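Local coordinates for Glyoxalase/bleomycin resistance protein/dioxygenase (Catenulispora acidiphila, PDB 4N04) that belongs to the vicinal oxygen chelate (glyoxalase/bleomycin resistance) superfamily and may act as a dioxygenase, although its substrate is not established, at residues A10-G15 with H59-Q65; H37-A41 with Y52-R56; L72-L76 with R97-Y101. The protein carries 1 engineered substitution. All coordinates share one frame. Numbering follows the deposited sequence.

Interaction 1: A10-G15 with H59-Q65. Engineered in segment 59-65: Met64 (natural residue Val).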
loop_
_atom_site.group_PDB
_atom_site.type_symbol
_atom_site.label_atom_id
_atom_site.label_comp_id
_atom_site.label_asym_id
_atom_site.label_seq_id
_atom_site.Cartn_x
_atom_site.Cartn_y
_atom_site.Cartn_z
ATOM N N ALA A 10 -4.231 -9.300 -0.970
ATOM C CA ALA A 10 -3.132 -8.885 -1.834
ATOM C C ALA A 10 -1.842 -8.856 -1.017
ATOM O O ALA A 10 -1.740 -8.095 -0.051
ATOM C CB ALA A 10 -3.418 -7.517 -2.460
ATOM N N GLY A 11 -0.868 -9.687 -1.393
ATOM C CA GLY A 11 0.361 -9.821 -0.624
ATOM C C GLY A 11 1.586 -9.069 -1.134
ATOM O O GLY A 11 1.756 -8.832 -2.332
ATOM N N VAL A 12 2.456 -8.684 -0.211
ATOM C CA VAL A 12 3.710 -8.048 -0.566
ATOM C C VAL A 12 4.824 -8.702 0.231
ATOM O O VAL A 12 4.789 -8.721 1.452
ATOM C CB VAL A 12 3.698 -6.525 -0.261
ATOM C CG1 VAL A 12 5.046 -5.910 -0.613
ATOM C CG2 VAL A 12 2.562 -5.815 -1.020
ATOM N N ALA A 13 5.812 -9.264 -0.448
ATOM C CA ALA A 13 6.975 -9.769 0.258
ATOM C C ALA A 13 7.890 -8.602 0.628
ATOM O O ALA A 13 8.172 -7.732 -0.213
ATOM C CB ALA A 13 7.724 -10.790 -0.601
ATOM N N VAL A 14 8.369 -8.579 1.868
ATOM C CA VAL A 14 9.301 -7.530 2.286
ATOM C C VAL A 14 10.635 -8.063 2.849
ATOM O O VAL A 14 10.756 -9.241 3.210
ATOM C CB VAL A 14 8.650 -6.557 3.302
ATOM C CG1 VAL A 14 7.302 -6.039 2.768
ATOM C CG2 VAL A 14 8.480 -7.233 4.653
ATOM N N GLY A 15 11.627 -7.178 2.895
ATOM C CA GLY A 15 12.931 -7.502 3.455
ATOM C C GLY A 15 12.960 -7.358 4.969
ATOM O O GLY A 15 12.775 -8.327 5.693
ATOM N N HIS A 59 11.960 -12.445 -2.121
ATOM C CA HIS A 59 10.964 -11.968 -3.081
ATOM C C HIS A 59 10.636 -10.502 -2.939
ATOM O O HIS A 59 9.730 -10.012 -3.604
ATOM C CB HIS A 59 9.663 -12.763 -2.973
ATOM C CG HIS A 59 9.833 -14.213 -3.274
ATOM N ND1 HIS A 59 10.224 -14.667 -4.515
ATOM C CD2 HIS A 59 9.690 -15.307 -2.492
ATOM C CE1 HIS A 59 10.300 -15.986 -4.489
ATOM N NE2 HIS A 59 9.988 -16.398 -3.273
ATOM N N ALA A 60 11.367 -9.804 -2.077
ATOM C CA ALA A 60 10.999 -8.438 -1.703
ATOM C C ALA A 60 11.243 -7.453 -2.843
ATOM O O ALA A 60 12.164 -7.636 -3.634
ATOM C CB ALA A 60 11.752 -8.015 -0.455
ATOM N N GLY A 61 10.388 -6.436 -2.941
ATOM C CA GLY A 61 10.601 -5.317 -3.847
ATOM C C GLY A 61 10.186 -5.577 -5.276
ATOM O O GLY A 61 10.656 -4.913 -6.188
ATOM N N HIS A 62 9.300 -6.547 -5.473
ATOM C CA HIS A 62 8.861 -6.923 -6.807
ATOM C C HIS A 62 7.351 -6.897 -6.956
ATOM O O HIS A 62 6.838 -7.260 -8.017
ATOM C CB HIS A 62 9.330 -8.334 -7.125
ATOM C CG HIS A 62 10.802 -8.446 -7.301
ATOM N ND1 HIS A 62 11.459 -7.908 -8.385
ATOM C CD2 HIS A 62 11.751 -9.041 -6.540
ATOM C CE1 HIS A 62 12.750 -8.170 -8.288
ATOM N NE2 HIS A 62 12.952 -8.856 -7.176
ATOM N N ALA A 63 6.647 -6.507 -5.891
ATOM C CA ALA A 63 5.200 -6.653 -5.863
ATOM C C ALA A 63 4.560 -5.475 -6.575
ATOM O O ALA A 63 5.167 -4.413 -6.717
ATOM C CB ALA A 63 4.686 -6.776 -4.421
HETATM N N MSE A 64 3.343 -5.667 -7.051
HETATM C CA MSE A 64 2.594 -4.535 -7.561
HETATM C C MSE A 64 1.127 -4.653 -7.222
HETATM O O MSE A 64 0.478 -5.626 -7.577
HETATM C CB MSE A 64 2.819 -4.334 -9.059
HETATM C CG MSE A 64 2.769 -5.574 -9.892
HETATM SE SE MSE A 64 3.710 -5.124 -11.533
HETATM C CE MSE A 64 5.446 -4.731 -10.715
ATOM N N GLN A 65 0.626 -3.660 -6.493
ATOM C CA GLN A 65 -0.766 -3.634 -6.081
ATOM C C GLN A 65 -1.368 -2.286 -6.452
ATOM O O GLN A 65 -0.712 -1.252 -6.337
ATOM C CB GLN A 65 -0.874 -3.885 -4.572
ATOM C CG GLN A 65 -0.052 -5.073 -4.053
ATOM C CD GLN A 65 -0.563 -6.431 -4.537
ATOM O OE1 GLN A 65 -1.550 -6.515 -5.253
ATOM N NE2 GLN A 65 0.110 -7.498 -4.139
HETATM O O HOH W 1 7.640 -8.405 -3.428
HETATM O O HOH W 2 8.515 -5.132 -1.056
#

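Interaction 2: H37-A41 with Y52-R56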
loop_
_atom_site.group_PDB
_atom_site.type_symbol
_atom_site.label_atom_id
_atom_site.label_comp_id
_atom_site.label_asym_id
_atom_site.label_seq_id
_atom_site.Cartn_x
_atom_site.Cartn_y
_atom_site.Cartn_z
ATOM N N HIS A 37 1.405 -13.795 12.245
ATOM C CA HIS A 37 2.555 -14.149 13.070
ATOM C C HIS A 37 3.460 -12.939 13.273
ATOM O O HIS A 37 3.031 -11.811 13.054
ATOM C CB HIS A 37 3.313 -15.364 12.523
ATOM C CG HIS A 37 4.012 -15.122 11.224
ATOM N ND1 HIS A 37 5.234 -14.490 11.141
ATOM C CD2 HIS A 37 3.674 -15.454 9.957
ATOM C CE1 HIS A 37 5.612 -14.429 9.876
ATOM N NE2 HIS A 37 4.684 -15.008 9.136
ATOM N N GLU A 38 4.698 -13.152 13.702
ATOM C CA GLU A 38 5.531 -12.017 14.082
ATOM C C GLU A 38 6.075 -11.194 12.922
ATOM O O GLU A 38 6.274 -9.992 13.066
ATOM C CB GLU A 38 6.672 -12.434 14.995
ATOM C CG GLU A 38 6.873 -11.425 16.105
ATOM C CD GLU A 38 8.248 -11.484 16.724
ATOM O OE1 GLU A 38 9.183 -11.972 16.042
ATOM O OE2 GLU A 38 8.387 -11.034 17.886
ATOM N N THR A 39 6.332 -11.828 11.785
ATOM C CA THR A 39 6.754 -11.070 10.616
ATOM C C THR A 39 5.685 -11.052 9.507
ATOM O O THR A 39 5.986 -11.187 8.323
ATOM C CB THR A 39 8.128 -11.534 10.105
ATOM O OG1 THR A 39 8.117 -12.951 9.921
ATOM C CG2 THR A 39 9.201 -11.179 11.124
ATOM N N GLU A 40 4.437 -10.844 9.924
ATOM C CA GLU A 40 3.299 -10.778 9.023
ATOM C C GLU A 40 2.229 -9.858 9.565
ATOM O O GLU A 40 1.793 -9.995 10.703
ATOM C CB GLU A 40 2.689 -12.153 8.830
ATOM C CG GLU A 40 2.783 -12.636 7.426
ATOM C CD GLU A 40 1.799 -13.734 7.115
ATOM O OE1 GLU A 40 2.159 -14.921 7.289
ATOM O OE2 GLU A 40 0.669 -13.399 6.692
ATOM N N ALA A 41 1.793 -8.923 8.736
ATOM C CA ALA A 41 0.774 -7.975 9.134
ATOM C C ALA A 41 -0.271 -7.863 8.029
ATOM O O ALA A 41 0.070 -7.763 6.848
ATOM C CB ALA A 41 1.406 -6.626 9.419
ATOM N N TYR A 52 -1.618 -7.587 2.817
ATOM C CA TYR A 52 -0.686 -8.090 3.817
ATOM C C TYR A 52 0.783 -8.042 3.403
ATOM O O TYR A 52 1.119 -8.203 2.230
ATOM C CB TYR A 52 -1.079 -9.497 4.295
ATOM C CG TYR A 52 -0.828 -10.612 3.308
ATOM C CD1 TYR A 52 0.332 -11.380 3.377
ATOM C CD2 TYR A 52 -1.755 -10.912 2.315
ATOM C CE1 TYR A 52 0.564 -12.416 2.475
ATOM C CE2 TYR A 52 -1.536 -11.951 1.416
ATOM C CZ TYR A 52 -0.377 -12.696 1.496
ATOM O OH TYR A 52 -0.155 -13.718 0.594
ATOM N N ILE A 53 1.648 -7.807 4.383
ATOM C CA ILE A 53 3.086 -7.895 4.185
ATOM C C ILE A 53 3.642 -9.086 4.963
ATOM O O ILE A 53 3.155 -9.432 6.040
ATOM C CB ILE A 53 3.798 -6.607 4.628
ATOM C CG1 ILE A 53 3.587 -6.377 6.130
ATOM C CG2 ILE A 53 3.286 -5.421 3.835
ATOM C CD1 ILE A 53 4.272 -5.135 6.675
ATOM N N VAL A 54 4.663 -9.723 4.412
ATOM C CA VAL A 54 5.299 -10.837 5.097
ATOM C C VAL A 54 6.787 -10.764 4.813
ATOM O O VAL A 54 7.188 -10.364 3.728
ATOM C CB VAL A 54 4.728 -12.193 4.624
ATOM C CG1 VAL A 54 4.769 -12.291 3.111
ATOM C CG2 VAL A 54 5.482 -13.360 5.273
ATOM N N GLU A 55 7.613 -11.118 5.788
ATOM C CA GLU A 55 9.046 -11.114 5.568
ATOM C C GLU A 55 9.463 -12.330 4.723
ATOM O O GLU A 55 9.485 -13.453 5.207
ATOM C CB GLU A 55 9.783 -11.065 6.904
ATOM C CG GLU A 55 11.277 -10.807 6.781
ATOM C CD GLU A 55 11.955 -10.474 8.114
ATOM O OE1 GLU A 55 12.912 -11.187 8.475
ATOM O OE2 GLU A 55 11.555 -9.499 8.793
ATOM N N ARG A 56 9.729 -12.102 3.439
ATOM C CA ARG A 56 10.317 -13.118 2.566
ATOM C C ARG A 56 11.310 -12.364 1.697
ATOM O O ARG A 56 10.986 -11.969 0.570
ATOM C CB ARG A 56 9.269 -13.808 1.672
ATOM C CG ARG A 56 7.935 -14.082 2.332
ATOM C CD ARG A 56 7.622 -15.559 2.425
ATOM N NE ARG A 56 7.189 -16.172 1.165
ATOM C CZ ARG A 56 7.901 -17.085 0.512
ATOM N NH1 ARG A 56 7.454 -17.620 -0.613
ATOM N NH2 ARG A 56 9.075 -17.466 0.997
#

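Interaction 3: L72-L76 with R97-Y101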
loop_
_atom_site.group_PDB
_atom_site.type_symbol
_atom_site.label_atom_id
_atom_site.label_comp_id
_atom_site.label_asym_id
_atom_site.label_seq_id
_atom_site.Cartn_x
_atom_site.Cartn_y
_atom_site.Cartn_z
ATOM N N LEU A 72 -8.643 10.247 -3.779
ATOM C CA LEU A 72 -7.209 10.174 -4.014
ATOM C C LEU A 72 -6.454 11.273 -3.267
ATOM O O LEU A 72 -5.347 11.057 -2.776
ATOM C CB LEU A 72 -6.913 10.259 -5.503
ATOM C CG LEU A 72 -5.476 9.920 -5.891
ATOM C CD1 LEU A 72 -5.090 8.541 -5.380
ATOM C CD2 LEU A 72 -5.322 9.978 -7.394
ATOM N N ASP A 73 -7.065 12.448 -3.169
ATOM C CA ASP A 73 -6.415 13.587 -2.539
ATOM C C ASP A 73 -6.169 13.321 -1.067
ATOM O O ASP A 73 -5.164 13.766 -0.505
ATOM C CB ASP A 73 -7.261 14.850 -2.711
ATOM C CG ASP A 73 -7.442 15.235 -4.165
ATOM O OD1 ASP A 73 -7.701 16.424 -4.451
ATOM O OD2 ASP A 73 -7.324 14.339 -5.028
ATOM N N ALA A 74 -7.096 12.597 -0.447
ATOM C CA ALA A 74 -6.990 12.265 0.968
ATOM C C ALA A 74 -5.835 11.302 1.163
ATOM O O ALA A 74 -4.993 11.498 2.042
ATOM C CB ALA A 74 -8.285 11.652 1.474
ATOM N N VAL A 75 -5.807 10.265 0.328
ATOM C CA VAL A 75 -4.715 9.301 0.321
ATOM C C VAL A 75 -3.411 10.065 0.238
ATOM O O VAL A 75 -2.517 9.869 1.053
ATOM C CB VAL A 75 -4.815 8.334 -0.886
ATOM C CG1 VAL A 75 -3.590 7.431 -0.957
ATOM C CG2 VAL A 75 -6.088 7.506 -0.803
ATOM N N LEU A 76 -3.328 10.969 -0.732
ATOM C CA LEU A 76 -2.123 11.758 -0.941
ATOM C C LEU A 76 -1.710 12.581 0.288
ATOM O O LEU A 76 -0.623 12.373 0.835
ATOM C CB LEU A 76 -2.282 12.649 -2.171
ATOM C CG LEU A 76 -1.994 11.987 -3.517
ATOM C CD1 LEU A 76 -2.418 12.885 -4.667
ATOM C CD2 LEU A 76 -0.519 11.668 -3.638
ATOM N N ARG A 97 -5.982 10.601 -12.122
ATOM C CA ARG A 97 -4.620 10.368 -11.677
ATOM C C ARG A 97 -4.355 8.924 -11.280
ATOM O O ARG A 97 -5.239 8.215 -10.806
ATOM C CB ARG A 97 -4.274 11.268 -10.493
ATOM C CG ARG A 97 -4.220 12.739 -10.813
ATOM C CD ARG A 97 -4.222 13.525 -9.524
ATOM N NE ARG A 97 -5.536 13.486 -8.897
ATOM C CZ ARG A 97 -5.777 13.855 -7.643
ATOM N NH1 ARG A 97 -4.786 14.281 -6.875
ATOM N NH2 ARG A 97 -7.009 13.787 -7.156
ATOM N N LYS A 98 -3.116 8.505 -11.495
ATOM C CA LYS A 98 -2.566 7.346 -10.831
ATOM C C LYS A 98 -1.334 7.849 -10.094
ATOM O O LYS A 98 -0.479 8.499 -10.694
ATOM C CB LYS A 98 -2.179 6.274 -11.850
ATOM C CG LYS A 98 -1.520 5.037 -11.249
ATOM C CD LYS A 98 -1.086 4.093 -12.353
ATOM C CE LYS A 98 0.098 3.231 -11.948
ATOM N NZ LYS A 98 0.719 2.588 -13.143
ATOM N N VAL A 99 -1.239 7.591 -8.793
ATOM C CA VAL A 99 0.006 7.915 -8.106
ATOM C C VAL A 99 0.671 6.682 -7.517
ATOM O O VAL A 99 0.022 5.819 -6.921
ATOM C CB VAL A 99 -0.119 9.096 -7.089
ATOM C CG1 VAL A 99 -1.501 9.786 -7.186
ATOM C CG2 VAL A 99 0.205 8.655 -5.692
ATOM N N THR A 100 1.979 6.598 -7.704
ATOM C CA THR A 100 2.694 5.395 -7.339
ATOM C C THR A 100 3.628 5.598 -6.164
ATOM O O THR A 100 4.441 6.515 -6.151
ATOM C CB THR A 100 3.504 4.867 -8.523
ATOM O OG1 THR A 100 2.631 4.667 -9.637
ATOM C CG2 THR A 100 4.173 3.546 -8.160
ATOM N N TYR A 101 3.522 4.713 -5.184
ATOM C CA TYR A 101 4.446 4.716 -4.064
ATOM C C TYR A 101 5.423 3.568 -4.197
ATOM O O TYR A 101 5.072 2.495 -4.694
ATOM C CB TYR A 101 3.680 4.585 -2.751
ATOM C CG TYR A 101 2.859 5.800 -2.430
ATOM C CD1 TYR A 101 3.400 6.856 -1.697
ATOM C CD2 TYR A 101 1.547 5.914 -2.874
ATOM C CE1 TYR A 101 2.648 7.991 -1.404
ATOM C CE2 TYR A 101 0.787 7.050 -2.586
ATOM C CZ TYR A 101 1.346 8.078 -1.850
ATOM O OH TYR A 101 0.599 9.195 -1.557
#

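Interaction 1: A10-G15 with H59-Q65
Two βαβββ modules, the repeating unit of the vicinal oxygen chelate fold, meet where the first strand of one (8-14) faces the linker that leads into the first strand of the other (64-69). Gln65, with the most surface covered, bridges the gap with its side chain: NE2 donates to Gly11 O at 2.8 Å, a weak bond with a bent N-H...O angle of 127°, while OE1 lies 3.5 Å from Ala10 CB and CG packs 4.1 Å from Val12 CG2. The backbones stay apart here, with CA atoms of Ala10 and Gln65 7.2 Å apart. Ala13 CB rests 3.6 Å from His59 CB, and its carbonyl, turned to the linker, receives a CA-H...O contact from Ala60 CA at 3.3 Å and a hydrogen bond from water 2, which accepts from Gly61 N. At Ala60 the two backbones come closest, its CA 4.4 Å from Val14 CA, and its methyl also touches Asp105, whose OD2 accepts from Gly15 N. Between these points Ala63 CB meets Val12 CG1 at 3.9 Å. Water 1 donates to His59 O at 2.6 Å, accepts from His62 N at 3.2 Å and gives a weak bond to Ala13 O at 3.3 Å.

Interaction 2: H37-A41 with Y52-R56
Three backbone hydrogen bonds join 37-41 to 52-56. Glu55 N donates to Thr39 O at 3.0 Å; Ala41 and Ile53 then form a reciprocal pair, Ala41 N to Ile53 O at 3.1 Å and Ile53 N to Ala41 O at 2.9 Å. Each of the three carbonyls also receives a CA-H...O contact: Thr39 O from Val54 CA and Ile53 O from Glu40 CA, both at 3.3 Å, and Ala41 O from Tyr52 CA at 3.1 Å. The intervening Glu40 and Val54 make a non-hydrogen-bonded pair with CA atoms 4.4 Å apart; the amide and carbonyl of Val54 turn instead to strand 8-14, where they bond to Val12 and Val14. This is the open end of the antiparallel hairpin 40-46/49-55 in the N-terminal βαβββ module of the vicinal oxygen chelate fold, entered through a type I turn from His37 to Glu40. Side chains alternate across the sheet. Ala41 CB and Ile53 CG1 meet at 4.0 Å on the buried face, where Phe17 of helix 17-28 covers both. On the other face Glu40 CG packs 3.4 Å from Val54 CB, and Glu40 OE2 hydrogen-bonds the amine of a bound NHE buffer molecule, which probably came from the crystallisation liquor. Glu55 OE2 accepts from Phe17 N at the start of that helix, while Thr39 CB lies 3.6 Å from Glu55 CB.

Interaction 3: L72-L76 with R97-Y101
Arg97 opens strand 97-102 and has the most surface covered in this contact. Its CB lies 3.5 Å from Leu72 CD2, a methyl that also sits over one face of the guanidinium, while NH1 approaches Leu76 CD1 at 3.5 Å. At the guanidinium edge NH2 pairs with Asp73 OD2 in a salt bridge; the modelled separation of 2.2 Å is too short to be realistic, so the exact placement of both atoms is uncertain. NH2 has a second acidic partner, Glu113 on the adjacent strand 108-113. Lys98 points to the opposite side of the sheet from the helix, as alternation along a strand requires. Val99 returns to the helix side and fits between two leucines one helical turn apart, with CG1 3.8 Å from Leu72 CD2 and CG2 3.7 Å from Leu76 CD2. Here helix 72-81 of the C-terminal βαβββ module, in a vicinal oxygen chelate fold, covers its own four-stranded sheet; the helix segment runs nearly parallel to this strand, at 22°, with the segment axes 10.4 Å apart at closest approach. Phe111 of strand 108-113 extends the same apolar layer under Leu72 and Val75. After Thr100, which is out of reach of the helix segment, the CA-to-CB bond of Tyr101 again points toward the helix, and OH comes within 3.4 Å of Leu76 CD2. Trp23 and Leu27 of helix 17-28 also touch this tyrosine.

Overall arrangement
Interactions 1 and 2 share the N-terminal sheet: strands 8-14 and 49-55 are neighbours in it, Val12 N and Val14 N probably hydrogen-bonding Tyr52 O and Val54 O, both at 2.8 Å. Interaction 2 is nested within the loop that interaction 1 closes. Interaction 3 belongs to the C-terminal module, its centre about 19 Å from that of interaction 1 and 25 Å from that of interaction 2; interaction 1 also reaches its sheet through strand 64-69. Chemistry follows position: the surface contact between modules combines small alanine and valine contacts with waters and one weak side-chain bond, the partly buried hairpin relies on regular backbone pairing, and the partly buried helix-sheet contact on aliphatic packing bordered by a salt bridge.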